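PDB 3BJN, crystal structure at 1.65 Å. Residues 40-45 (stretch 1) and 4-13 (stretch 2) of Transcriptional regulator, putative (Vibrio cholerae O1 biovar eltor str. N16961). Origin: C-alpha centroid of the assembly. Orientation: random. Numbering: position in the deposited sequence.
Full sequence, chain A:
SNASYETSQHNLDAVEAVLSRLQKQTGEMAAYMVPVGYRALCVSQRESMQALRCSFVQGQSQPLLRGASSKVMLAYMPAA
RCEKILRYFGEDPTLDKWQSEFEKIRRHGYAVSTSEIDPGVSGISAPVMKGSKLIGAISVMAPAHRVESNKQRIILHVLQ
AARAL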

# COMPACT_ATOMS: atom_id res chain seq x y z
N ALA A 40 7.78 0.21 5.78
CA ALA A 40 6.97 -0.55 4.82
C ALA A 40 7.97 -1.15 3.84
O ALA A 40 8.67 -0.42 3.14
CB ALA A 40 6.00 0.37 4.11
N LEU A 41 8.05 -2.48 3.82
CA LEU A 41 8.98 -3.15 2.93
C LEU A 41 8.29 -3.54 1.61
O LEU A 41 7.22 -4.14 1.63
CB LEU A 41 9.53 -4.41 3.61
CG LEU A 41 10.38 -5.30 2.72
CD1 LEU A 41 11.73 -4.64 2.39
CD2 LEU A 41 10.62 -6.64 3.40
N CYS A 42 8.91 -3.22 0.49
CA CYS A 42 8.36 -3.67 -0.79
C CYS A 42 8.86 -5.09 -1.07
O CYS A 42 10.03 -5.30 -1.38
CB CYS A 42 8.76 -2.71 -1.89
SG CYS A 42 8.07 -3.21 -3.47
N VAL A 43 7.97 -6.07 -0.92
CA VAL A 43 8.38 -7.47 -1.03
C VAL A 43 8.36 -7.98 -2.48
O VAL A 43 9.21 -8.78 -2.89
CB VAL A 43 7.48 -8.36 -0.14
CG1 VAL A 43 7.72 -9.85 -0.40
CG2 VAL A 43 7.76 -8.05 1.34
N SER A 44 7.39 -7.49 -3.25
CA SER A 44 7.29 -7.90 -4.64
C SER A 44 6.74 -6.73 -5.44
O SER A 44 5.85 -6.03 -4.97
CB SER A 44 6.36 -9.11 -4.77
OG SER A 44 6.33 -9.57 -6.14
N GLN A 45 7.31 -6.50 -6.62
CA GLN A 45 6.92 -5.35 -7.42
C GLN A 45 6.96 -5.68 -8.90
O GLN A 45 7.91 -6.34 -9.35
CB GLN A 45 7.88 -4.20 -7.15
CG GLN A 45 7.52 -2.89 -7.83
CD GLN A 45 8.57 -1.85 -7.55
OE1 GLN A 45 9.73 -2.03 -7.91
NE2 GLN A 45 8.19 -0.79 -6.87
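Stretch 2, residues 4-13: SYETSQHNLD

Stretch 2 lies on stretch 1 as a small, purely van der Waals contact, in which one tyrosine ring and one leucine from a looped N-terminal segment pack around a valine of a β-strand, with no hydrogen bond crossing between the two. The area buried, both sides summed, is 263 Å², and Val43 and Tyr5 give up 76 Å² each, more than half of it between them.

Stretch 1 belongs to a strand that begins earlier in the chain; it is extended except at Val43, whose psi of -36° breaks the regular path. Stretch 2 has no such regularity. Residues 4 to 11 are loop and turn, and a helix starts at Leu12 and runs on beyond Asp13. No single crossing angle describes a path of this kind; the register is better given by two anchor points. Tyr5 CA lies 7.1 Å from Val43 CA, and Leu12 CA lies 7.9 Å from Ser44 CA. Between these anchors the chain bulges away from the strand, so that Glu6, Thr7, Ser8, His10 and Asn11 make no contact with it.

The bulge is held by its own bonds. Gln9 N donates to Tyr5 O at 2.9 Å, tying the two ends of the first bend together. A type I turn then runs from Gln9 to Leu12, closed by a weak bond from Leu12 N to Gln9 O at 3.3 Å. The side chains brace the same turn, with Gln9 NE2 donating to Asn11 OD1 at 3.1 Å and nearly straight, at 170°. Asn11 occupies the N-cap position, yet its side chain makes no capping bond.

Tyr5, with chi1 in the m well, points toward the strand and lays its ring along Leu41, Cys42 and Val43. Its edge meets the backbone at Val43, where Tyr5 CD2 is 3.4 Å from Val43 O, near the plane of the ring; the side chains also touch, Val43 CG1 to Tyr5 CD2 at 3.7 Å. Farther out along the ring, Leu41 points toward stretch 2 and places CD2 4.0 Å from Tyr5 CZ, while its CD1 comes within 3.6 Å of Tyr5 OH. Cys42 points away and takes part mainly through its carbonyl, with Cys42 O 4.2 Å from Tyr5 CE2.

Val43 CG1 is the shared contact point. Besides the tyrosine ring it meets Gln9 OE1 at 3.9 Å and Leu12 CD1 at 4.2 Å. Leu12 leaves its backbone sideways, but the end of its side chain comes nearer the strand, and the same CD1 lies 4.0 Å from Ser44 CB.

The rule to read here is economical: Tyr5 and Leu12 both reach one methyl of Val43, and Leu41 and Ser44 extend the contact at Tyr5 and Leu12 respectively; the loop, meanwhile, makes its hydrogen bonds within itself. What joins the two stretches is close packing, with no hydrogen bond between them.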

# COMPACT_ATOMS: atom_id res chain seq x y z
N SER A 4 16.43 -13.02 -0.90
CA SER A 4 15.13 -13.53 -1.45
C SER A 4 14.08 -13.61 -0.34
O SER A 4 14.40 -13.74 0.86
CB SER A 4 15.32 -14.89 -2.12
N TYR A 5 12.81 -13.52 -0.76
CA TYR A 5 11.69 -13.69 0.14
C TYR A 5 10.99 -15.02 -0.16
O TYR A 5 9.85 -15.23 0.25
CB TYR A 5 10.72 -12.50 0.04
CG TYR A 5 11.41 -11.18 0.30
CD1 TYR A 5 12.11 -10.96 1.49
CD2 TYR A 5 11.37 -10.15 -0.65
CE1 TYR A 5 12.75 -9.76 1.72
CE2 TYR A 5 12.01 -8.93 -0.42
CZ TYR A 5 12.69 -8.74 0.77
OH TYR A 5 13.34 -7.56 1.03
N GLU A 6 11.70 -15.90 -0.86
CA GLU A 6 11.21 -17.25 -1.15
C GLU A 6 10.85 -18.06 0.11
O GLU A 6 9.79 -18.69 0.15
CB GLU A 6 12.23 -18.02 -2.01
N THR A 7 11.70 -18.02 1.13
CA THR A 7 11.47 -18.83 2.35
C THR A 7 10.81 -18.06 3.50
O THR A 7 10.49 -18.65 4.55
CB THR A 7 12.78 -19.52 2.87
OG1 THR A 7 13.68 -18.54 3.43
CG2 THR A 7 13.48 -20.30 1.75
N SER A 8 10.60 -16.75 3.32
CA SER A 8 10.07 -15.91 4.40
C SER A 8 8.68 -15.35 4.09
O SER A 8 7.91 -15.01 5.01
CB SER A 8 11.02 -14.76 4.68
OG SER A 8 11.29 -14.02 3.52
N GLN A 9 8.40 -15.22 2.80
CA GLN A 9 7.07 -14.87 2.31
C GLN A 9 6.35 -16.14 1.85
O GLN A 9 6.56 -16.60 0.71
CB GLN A 9 7.14 -13.85 1.19
CG GLN A 9 5.78 -13.21 0.87
CD GLN A 9 5.24 -12.42 2.06
OE1 GLN A 9 5.96 -11.60 2.62
NE2 GLN A 9 3.99 -12.67 2.44
N HIS A 10 5.52 -16.68 2.73
CA HIS A 10 4.85 -17.98 2.49
C HIS A 10 4.13 -18.07 1.16
O HIS A 10 4.20 -19.10 0.48
CB HIS A 10 3.90 -18.34 3.66
N ASN A 11 3.47 -16.98 0.76
CA ASN A 11 2.60 -17.04 -0.41
C ASN A 11 3.07 -16.18 -1.58
O ASN A 11 2.24 -15.65 -2.32
CB ASN A 11 1.18 -16.62 -0.01
CG ASN A 11 1.09 -15.15 0.37
OD1 ASN A 11 2.09 -14.50 0.76
ND2 ASN A 11 -0.11 -14.61 0.26
N LEU A 12 4.38 -16.06 -1.75
CA LEU A 12 4.94 -15.26 -2.85
C LEU A 12 4.45 -15.68 -4.24
O LEU A 12 4.19 -14.82 -5.09
CB LEU A 12 6.47 -15.26 -2.81
CG LEU A 12 7.25 -14.27 -3.66
CD1 LEU A 12 6.91 -12.80 -3.32
CD2 LEU A 12 8.74 -14.55 -3.46
N ASP A 13 4.30 -16.98 -4.51
CA ASP A 13 3.76 -17.38 -5.82
C ASP A 13 2.38 -16.76 -6.07
O ASP A 13 2.10 -16.24 -7.16
CB ASP A 13 3.65 -18.91 -5.95
CG ASP A 13 5.02 -19.60 -5.99
OD1 ASP A 13 6.06 -18.92 -6.07
OD2 ASP A 13 5.04 -20.85 -5.92